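Local structure of erythropoietin (Homo sapiens, 1EER) at residues M54-G57 with Q58-V61; G113-K116 with E117-N121; K154-T157 with G158-R162. The protein acts as the hormone that controls red-cell production, binding and dimerising its receptor so that JAK2 and downstream STAT signalling are switched on. The protein carries 5 engineered substitutions. All blocks are in the same frame, centred on the assembly; numbering follows the deposited sequence.

In the fold
All three contacts are short-range pairings near one end of the four-helix cytokine bundle, each within or at the edge of a different helix: contact 1 at the start of helix 56-82, contact 2 along the short helix 114-120, contact 3 in the last turns of helix 138-161. None is wholly buried, but each buries some residues: Gly57 and Gln59 to Val61, Ala114 with Ala118, and Tyr156 with Thr157. Tyr156 of contact 3 touches Ala60 of contact 1 and Ala114 of contact 2, tying the three together. Their chemistry differs: tight i, i+3 bonds and a water in 54-61, regular backbone bonding in 113-121, a CH-pi contact and a disulfide cysteine in 154-162.

Contact 1 (M54-G57 with Q58-V61)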
ATOM      1  N   MET A  54       9.381  14.563  20.546  1.00 23.89           N
ATOM      2  CA  MET A  54       8.197  15.212  21.093  1.00 24.19           C
ATOM      3  C   MET A  54       7.261  14.255  21.816  1.00 24.82           C
ATOM      4  O   MET A  54       7.227  13.060  21.519  1.00 25.30           O
ATOM      5  CB  MET A  54       7.432  15.957  19.993  1.00 21.37           C
ATOM      6  CG  MET A  54       7.059  15.134  18.784  1.00 23.09           C
ATOM      7  SD  MET A  54       5.865  16.009  17.750  1.00 29.26           S
ATOM      8  CE  MET A  54       6.866  16.435  16.340  1.00 34.21           C
ATOM      9  N   GLU A  55       6.523  14.786  22.787  1.00 22.82           N
ATOM     10  CA  GLU A  55       5.563  13.988  23.541  1.00 24.73           C
ATOM     11  C   GLU A  55       4.781  13.185  22.506  1.00 25.51           C
ATOM     12  O   GLU A  55       4.304  13.745  21.520  1.00 27.54           O
ATOM     13  CB  GLU A  55       4.617  14.907  24.322  1.00 25.02           C
ATOM     14  CG  GLU A  55       3.972  14.260  25.543  1.00 23.33           C
ATOM     15  CD  GLU A  55       2.778  15.043  26.049  1.00 25.96           C
ATOM     16  OE1 GLU A  55       2.638  16.227  25.667  1.00 29.14           O
ATOM     17  OE2 GLU A  55       1.982  14.480  26.831  1.00 27.44           O
ATOM     18  N   VAL A  56       4.660  11.877  22.718  1.00 25.97           N
ATOM     19  CA  VAL A  56       3.960  11.016  21.767  1.00 24.31           C
ATOM     20  C   VAL A  56       2.535  11.478  21.502  1.00 22.39           C
ATOM     21  O   VAL A  56       2.045  11.396  20.378  1.00 27.16           O
ATOM     22  CB  VAL A  56       3.934   9.556  22.258  1.00 24.46           C
ATOM     23  CG1 VAL A  56       3.371   8.656  21.171  1.00 31.19           C
ATOM     24  CG2 VAL A  56       5.341   9.109  22.638  1.00 23.32           C
ATOM     25  N   GLY A  57       1.879  11.971  22.543  1.00 23.20           N
ATOM     26  CA  GLY A  57       0.518  12.452  22.393  1.00 25.18           C
ATOM     27  C   GLY A  57       0.393  13.511  21.318  1.00 27.42           C
ATOM     28  O   GLY A  57      -0.655  13.632  20.683  1.00 30.98           O
ATOM     29  N   GLN A  58       1.460  14.282  21.117  1.00 25.57           N
ATOM     30  CA  GLN A  58       1.484  15.330  20.101  1.00 23.86           C
ATOM     31  C   GLN A  58       1.448  14.723  18.694  1.00 21.06           C
ATOM     32  O   GLN A  58       1.033  15.378  17.732  1.00 22.77           O
ATOM     33  CB  GLN A  58       2.736  16.207  20.269  1.00 23.81           C
ATOM     34  CG  GLN A  58       2.880  17.323  19.223  1.00 21.74           C
ATOM     35  CD  GLN A  58       1.684  18.266  19.177  1.00 24.94           C
ATOM     36  OE1 GLN A  58       0.972  18.446  20.175  1.00 21.47           O
ATOM     37  NE2 GLN A  58       1.453  18.872  18.012  1.00 23.37           N
ATOM     38  N   GLN A  59       1.891  13.476  18.562  1.00 19.58           N
ATOM     39  CA  GLN A  59       1.837  12.833  17.257  1.00 20.46           C
ATOM     40  C   GLN A  59       0.338  12.729  16.916  1.00 18.84           C
ATOM     41  O   GLN A  59      -0.084  13.020  15.798  1.00 19.67           O
ATOM     42  CB  GLN A  59       2.471  11.441  17.321  1.00 20.58           C
ATOM     43  CG  GLN A  59       3.916  11.415  17.806  1.00 21.39           C
ATOM     44  CD  GLN A  59       4.516  10.014  17.775  1.00 26.27           C
ATOM     45  OE1 GLN A  59       3.848   9.049  17.405  1.00 24.43           O
ATOM     46  NE2 GLN A  59       5.781   9.898  18.167  1.00 20.88           N
ATOM     47  N   ALA A  60      -0.455  12.327  17.909  1.00 19.62           N
ATOM     48  CA  ALA A  60      -1.900  12.200  17.761  1.00 21.87           C
ATOM     49  C   ALA A  60      -2.501  13.529  17.299  1.00 22.20           C
ATOM     50  O   ALA A  60      -3.256  13.576  16.326  1.00 24.74           O
ATOM     51  CB  ALA A  60      -2.517  11.778  19.087  1.00 15.14           C
ATOM     52  N   VAL A  61      -2.160  14.607  17.999  1.00 21.32           N
ATOM     53  CA  VAL A  61      -2.657  15.940  17.656  1.00 21.25           C
ATOM     54  C   VAL A  61      -2.395  16.261  16.189  1.00 22.81           C
ATOM     55  O   VAL A  61      -3.313  16.589  15.429  1.00 21.96           O
ATOM     56  CB  VAL A  61      -1.977  17.036  18.522  1.00 23.32           C
ATOM     57  CG1 VAL A  61      -2.473  18.423  18.104  1.00 22.01           C
ATOM     58  CG2 VAL A  61      -2.261  16.784  19.993  1.00 16.65           C
TER
HETATM   59  O   HOH W   1       7.490  11.102  19.792  1.00 26.50           O
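Gln58 meets both the backbone of Glu55 and the thioether of Met54. Its N donates to Glu55 O at 2.9 Å with an N-H...O angle of 141°, and the donor stands well above the carbonyl plane, the bent geometry of a tight first turn. The Gln58 side chain starts anti to its own nitrogen (chi1 178°), which brings CG to 3.6 Å from Met54 SD; the two chains cross obliquely, and the bend at chi2 then carries the amide of Gln58 away from the sulfur. Gln59 follows with the same i, i+3 pattern, N to Val56 O at 2.8 Å, again with the donor above the carbonyl plane. This opens helix 56-82, one of the long helices of the four-helix cytokine bundle, where the chain leaves the preceding loop. The side chain of Gln59 runs extended back over Val56: its OE1 is 3.8 Å from Val56 CG1, a packing contact. Its NE2 donates to a water at 2.6 Å, and that water in turn donates to Met54 O, also at 2.6 Å, bridging the amide to the loop backbone. Outside this turn Gln59 packs against Tyr156 and Glu159 of helix 138-161. Ala60 lays its CB 3.1 Å from Gly57 O, and the residue also touches Tyr156. At Val61 the pattern changes to i, i+4: N donates to Gly57 O at 3.2 Å with the donor in the carbonyl plane and a straighter angle of 159°, while Val61 CG2 packs beside the same oxygen.

Contact 2 (G113-K116 with E117-N121); sequences GAQK and EAISN. Engineered in segment 117-121: Asn121 (natural residue Pro).
Lys116 and Ser120, one turn apart on the helix, make the main side-chain approach here. The lysine chain leaves with CG anti to its backbone nitrogen (chi1 -161°) and then bends at both chi2 and chi3, a course that runs it along the helix toward the next turn and leaves CE 3.9 Å from Ser120 OG. The serine hydroxyl lies beside its own nitrogen and anti to its carbonyl carbon (chi1 -65°), a rotation that turns OG back toward Lys116 O in the preceding turn. There Lys116 O accepts Ser120 N at 3.3 Å; the hydroxyl is a further, weak candidate for the same oxygen, and its proton is not settled on it.

Ile119 uses its CG1 branch, which approaches Gln115 O to 3.3 Å, while CD1 makes a looser contact with the aliphatic CG of Gln115. At its far end Gln115 OE1 takes a weak hydrogen bond from Arg110 NE. Glu117 sets its CB 3.4 Å from Gly113 O, and its chain continues extended beyond CG toward Ala60 and Tyr156. Ala118 brings its CB to 3.0 Å from Ala114 O; the alanine pair turns toward the bundle, Ala114 against Tyr156 and Ala118 against Trp64. Engineered Asn121 (natural Pro) packs on Val61, and its N bonds back to Glu117 O.

The backbone opens with Glu117 N to Gly113 O at 3.0 Å, nearly straight at 170°. With a positive phi, Gly113 ends helix 91-111 in a Schellman motif and also occupies the N-cap position of helix 114-120: a glycine junction at which one helix stops and the next starts, where the third long helix of the four-helix cytokine fold gives way to a short one.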
ATOM      1  N   GLY A 113      -7.737   5.873  19.077  1.00 28.46           N
ATOM      2  CA  GLY A 113      -7.619   6.796  20.191  1.00 24.24           C
ATOM      3  C   GLY A 113      -7.056   8.140  19.801  1.00 22.77           C
ATOM      4  O   GLY A 113      -6.844   8.997  20.660  1.00 22.55           O
ATOM      5  N   ALA A 114      -6.832   8.319  18.498  1.00 22.62           N
ATOM      6  CA  ALA A 114      -6.275   9.550  17.934  1.00 21.55           C
ATOM      7  C   ALA A 114      -7.085  10.806  18.229  1.00 23.54           C
ATOM      8  O   ALA A 114      -6.521  11.836  18.613  1.00 20.52           O
ATOM      9  CB  ALA A 114      -6.107   9.396  16.430  1.00 16.35           C
ATOM     10  N   GLN A 115      -8.400  10.731  18.038  1.00 20.46           N
ATOM     11  CA  GLN A 115      -9.251  11.883  18.290  1.00 20.43           C
ATOM     12  C   GLN A 115      -9.304  12.253  19.768  1.00 19.49           C
ATOM     13  O   GLN A 115      -9.291  13.430  20.122  1.00 20.14           O
ATOM     14  CB  GLN A 115     -10.668  11.634  17.783  1.00 22.92           C
ATOM     15  CG  GLN A 115     -11.548  12.852  17.970  1.00 19.76           C
ATOM     16  CD  GLN A 115     -12.964  12.616  17.538  1.00 23.29           C
ATOM     17  OE1 GLN A 115     -13.556  11.579  17.842  1.00 24.89           O
ATOM     18  NE2 GLN A 115     -13.524  13.579  16.824  1.00 23.42           N
ATOM     19  N   LYS A 116      -9.370  11.247  20.629  1.00 22.16           N
ATOM     20  CA  LYS A 116      -9.404  11.482  22.067  1.00 24.51           C
ATOM     21  C   LYS A 116      -8.107  12.138  22.546  1.00 24.15           C
ATOM     22  O   LYS A 116      -8.132  13.156  23.239  1.00 22.16           O
ATOM     23  CB  LYS A 116      -9.603  10.164  22.812  1.00 26.60           C
ATOM     24  CG  LYS A 116     -10.090  10.327  24.238  1.00 34.68           C
ATOM     25  CD  LYS A 116      -9.044   9.866  25.228  1.00 40.02           C
ATOM     26  CE  LYS A 116      -8.782  10.921  26.292  1.00 47.15           C
ATOM     27  NZ  LYS A 116      -7.705  10.490  27.238  1.00 50.85           N
ATOM     28  N   GLU A 117      -6.979  11.539  22.173  1.00 23.24           N
ATOM     29  CA  GLU A 117      -5.663  12.044  22.558  1.00 23.04           C
ATOM     30  C   GLU A 117      -5.413  13.433  21.985  1.00 21.31           C
ATOM     31  O   GLU A 117      -4.912  14.319  22.676  1.00 21.89           O
ATOM     32  CB  GLU A 117      -4.573  11.084  22.072  1.00 25.84           C
ATOM     33  CG  GLU A 117      -3.593  10.625  23.158  1.00 32.44           C
ATOM     34  CD  GLU A 117      -2.381   9.866  22.603  1.00 33.90           C
ATOM     35  OE1 GLU A 117      -2.399   9.439  21.426  1.00 40.51           O
ATOM     36  OE2 GLU A 117      -1.403   9.697  23.355  1.00 34.01           O
ATOM     37  N   ALA A 118      -5.762  13.620  20.718  1.00 19.35           N
ATOM     38  CA  ALA A 118      -5.571  14.903  20.063  1.00 21.17           C
ATOM     39  C   ALA A 118      -6.340  16.041  20.739  1.00 24.21           C
ATOM     40  O   ALA A 118      -5.822  17.150  20.852  1.00 24.13           O
ATOM     41  CB  ALA A 118      -5.969  14.799  18.596  1.00 19.66           C
ATOM     42  N   ILE A 119      -7.565  15.777  21.196  1.00 22.81           N
ATOM     43  CA  ILE A 119      -8.371  16.819  21.839  1.00 24.98           C
ATOM     44  C   ILE A 119      -7.859  17.220  23.226  1.00 25.80           C
ATOM     45  O   ILE A 119      -7.943  18.388  23.610  1.00 31.89           O
ATOM     46  CB  ILE A 119      -9.875  16.400  21.982  1.00 23.18           C
ATOM     47  CG1 ILE A 119     -10.576  16.421  20.619  1.00 19.09           C
ATOM     48  CG2 ILE A 119     -10.598  17.371  22.902  1.00 20.51           C
ATOM     49  CD1 ILE A 119     -12.097  16.285  20.702  1.00 19.54           C
ATOM     50  N   SER A 120      -7.340  16.253  23.975  1.00 23.66           N
ATOM     51  CA  SER A 120      -6.827  16.516  25.314  1.00 24.06           C
ATOM     52  C   SER A 120      -5.438  17.148  25.271  1.00 27.38           C
ATOM     53  O   SER A 120      -5.172  18.130  25.958  1.00 28.33           O
ATOM     54  CB  SER A 120      -6.786  15.215  26.110  1.00 24.82           C
ATOM     55  OG  SER A 120      -8.097  14.715  26.311  1.00 36.90           O
ATOM     56  N   ASN A 121      -4.553  16.577  24.460  1.00 31.51           N
ATOM     57  CA  ASN A 121      -3.190  17.085  24.322  1.00 31.30           C
ATOM     58  C   ASN A 121      -3.239  18.484  23.717  1.00 30.40           C
ATOM     59  O   ASN A 121      -2.241  19.208  23.708  1.00 28.29           O
ATOM     60  CB  ASN A 121      -2.373  16.160  23.410  1.00 31.64           C
ATOM     61  CG  ASN A 121      -1.164  15.552  24.112  1.00 35.66           C
ATOM     62  OD1 ASN A 121      -1.249  15.093  25.250  1.00 34.15           O
ATOM     63  ND2 ASN A 121      -0.027  15.547  23.424  1.00 40.36           N
TER

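Contact 3 (K154-T157 with G158-R162)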
ATOM      1  N   LYS A 154       1.256   7.186   8.907  1.00 15.44           N
ATOM      2  CA  LYS A 154       1.845   5.862   9.045  1.00 21.14           C
ATOM      3  C   LYS A 154       2.709   5.818  10.295  1.00 21.94           C
ATOM      4  O   LYS A 154       2.619   4.872  11.079  1.00 22.75           O
ATOM      5  CB  LYS A 154       2.685   5.507   7.810  1.00 15.75           C
ATOM      6  CG  LYS A 154       3.336   4.133   7.872  1.00 22.38           C
ATOM      7  CD  LYS A 154       2.355   3.039   8.318  1.00 27.60           C
ATOM      8  CE  LYS A 154       2.680   1.684   7.674  1.00 28.02           C
ATOM      9  NZ  LYS A 154       2.255   0.517   8.500  1.00 23.20           N
ATOM     10  N   LEU A 155       3.534   6.848  10.484  1.00 21.67           N
ATOM     11  CA  LEU A 155       4.417   6.919  11.647  1.00 21.71           C
ATOM     12  C   LEU A 155       3.641   6.867  12.955  1.00 20.90           C
ATOM     13  O   LEU A 155       3.980   6.099  13.859  1.00 24.04           O
ATOM     14  CB  LEU A 155       5.265   8.194  11.606  1.00 23.06           C
ATOM     15  CG  LEU A 155       6.434   8.202  10.610  1.00 25.52           C
ATOM     16  CD1 LEU A 155       7.153   9.543  10.691  1.00 26.69           C
ATOM     17  CD2 LEU A 155       7.395   7.052  10.897  1.00 22.89           C
ATOM     18  N   TYR A 156       2.606   7.691  13.062  1.00 20.07           N
ATOM     19  CA  TYR A 156       1.796   7.708  14.267  1.00 17.14           C
ATOM     20  C   TYR A 156       1.156   6.324  14.488  1.00 23.04           C
ATOM     21  O   TYR A 156       1.240   5.752  15.581  1.00 21.83           O
ATOM     22  CB  TYR A 156       0.705   8.776  14.153  1.00 20.06           C
ATOM     23  CG  TYR A 156      -0.382   8.589  15.179  1.00 22.63           C
ATOM     24  CD1 TYR A 156      -0.112   8.773  16.533  1.00 26.62           C
ATOM     25  CD2 TYR A 156      -1.653   8.149  14.813  1.00 16.20           C
ATOM     26  CE1 TYR A 156      -1.070   8.519  17.500  1.00 22.05           C
ATOM     27  CE2 TYR A 156      -2.619   7.891  15.779  1.00 19.50           C
ATOM     28  CZ  TYR A 156      -2.315   8.076  17.120  1.00 18.54           C
ATOM     29  OH  TYR A 156      -3.239   7.807  18.100  1.00 28.09           O
ATOM     30  N   THR A 157       0.525   5.790  13.444  1.00 21.59           N
ATOM     31  CA  THR A 157      -0.133   4.488  13.531  1.00 23.53           C
ATOM     32  C   THR A 157       0.816   3.361  13.948  1.00 23.96           C
ATOM     33  O   THR A 157       0.439   2.481  14.715  1.00 25.29           O
ATOM     34  CB  THR A 157      -0.779   4.106  12.191  1.00 23.87           C
ATOM     35  OG1 THR A 157      -1.896   4.967  11.928  1.00 27.25           O
ATOM     36  CG2 THR A 157      -1.260   2.678  12.237  1.00 35.38           C
ATOM     37  N   GLY A 158       2.045   3.392  13.440  1.00 26.70           N
ATOM     38  CA  GLY A 158       3.015   2.370  13.783  1.00 21.39           C
ATOM     39  C   GLY A 158       3.322   2.327  15.266  1.00 23.10           C
ATOM     40  O   GLY A 158       3.327   1.261  15.879  1.00 25.75           O
ATOM     41  N   GLU A 159       3.575   3.488  15.858  1.00 23.89           N
ATOM     42  CA  GLU A 159       3.891   3.544  17.276  1.00 22.86           C
ATOM     43  C   GLU A 159       2.700   3.239  18.176  1.00 26.09           C
ATOM     44  O   GLU A 159       2.828   2.508  19.158  1.00 30.72           O
ATOM     45  CB  GLU A 159       4.446   4.919  17.636  1.00 22.44           C
ATOM     46  CG  GLU A 159       4.620   5.140  19.131  1.00 31.16           C
ATOM     47  CD  GLU A 159       6.031   5.568  19.505  1.00 36.90           C
ATOM     48  OE1 GLU A 159       6.633   6.374  18.759  1.00 39.26           O
ATOM     49  OE2 GLU A 159       6.535   5.101  20.549  1.00 39.68           O
ATOM     50  N   ALA A 160       1.544   3.802  17.836  1.00 25.56           N
ATOM     51  CA  ALA A 160       0.340   3.637  18.639  1.00 23.45           C
ATOM     52  C   ALA A 160      -0.154   2.198  18.725  1.00 23.43           C
ATOM     53  O   ALA A 160      -0.740   1.790  19.723  1.00 23.17           O
ATOM     54  CB  ALA A 160      -0.766   4.551  18.100  1.00 18.17           C
ATOM     55  N   CYS A 161       0.105   1.422  17.686  1.00 27.74           N
ATOM     56  CA  CYS A 161      -0.345   0.041  17.650  1.00 27.30           C
ATOM     57  C   CYS A 161       0.392  -0.852  18.632  1.00 33.39           C
ATOM     58  O   CYS A 161      -0.140  -1.872  19.070  1.00 39.17           O
ATOM     59  CB  CYS A 161      -0.230  -0.494  16.225  1.00 21.05           C
ATOM     60  SG  CYS A 161      -1.606   0.088  15.178  1.00 30.02           S
ATOM     61  N   ARG A 162       1.618  -0.470  18.979  1.00 38.77           N
ATOM     62  CA  ARG A 162       2.396  -1.236  19.945  1.00 41.71           C
ATOM     63  C   ARG A 162       1.914  -0.805  21.326  1.00 46.12           C
ATOM     64  O   ARG A 162       2.575  -0.021  22.006  1.00 46.44           O
ATOM     65  CB  ARG A 162       3.889  -0.933  19.792  1.00 44.19           C
ATOM     66  CG  ARG A 162       4.447  -1.197  18.403  1.00 40.04           C
ATOM     67  CD  ARG A 162       5.963  -1.029  18.384  1.00 48.84           C
ATOM     68  NE  ARG A 162       6.391   0.090  17.545  1.00 45.97           N
ATOM     69  CZ  ARG A 162       6.936   1.211  18.010  1.00 44.24           C
ATOM     70  NH1 ARG A 162       7.122   1.371  19.317  1.00 41.69           N
ATOM     71  NH2 ARG A 162       7.295   2.176  17.172  1.00 41.84           N
TER
HETATM   72  O   HOH W   2       6.352   7.343  15.698  1.00 29.86           O
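The last turns of helix 138-161, the final long helix of the four-helix cytokine bundle, join Tyr156 to Ala160 and Thr157 to Cys161. The methyl of Ala160 lies over one face of the tyrosine ring, a CH-pi contact with CB 4.3 Å from the centroid and 25° off the normal. Tyr156 stands with CG anti to its nitrogen (chi1 164°), which swings the ring forward along the helix beneath that methyl. Its backbone oxygen accepts Ala160 N at 3.0 Å. One residue on, Thr157 O receives Cys161 N at 3.2 Å, and Thr157 CG2 packs 3.9 Å from Cys161 SG, the sulfur bonded to Cys7. Thr157 OG1 meanwhile hydrogen-bonds to Leu153 O. On another flank a water lies 3.2 Å from both Leu155 O and Glu159 OE1. The Glu159 carboxylate also forms a long salt bridge with Arg162, OE2 to NH1 at 4.0 Å, while one face of the guanidinium lies near its rim over Glu159 CA. The chemistry thus varies round the helix: apolar packing at Tyr156 and Ala160, a covalent tie to the N-terminal segment at Cys161, water and charge at Glu159, where so long an ion pair would probably contribute only a modest attraction.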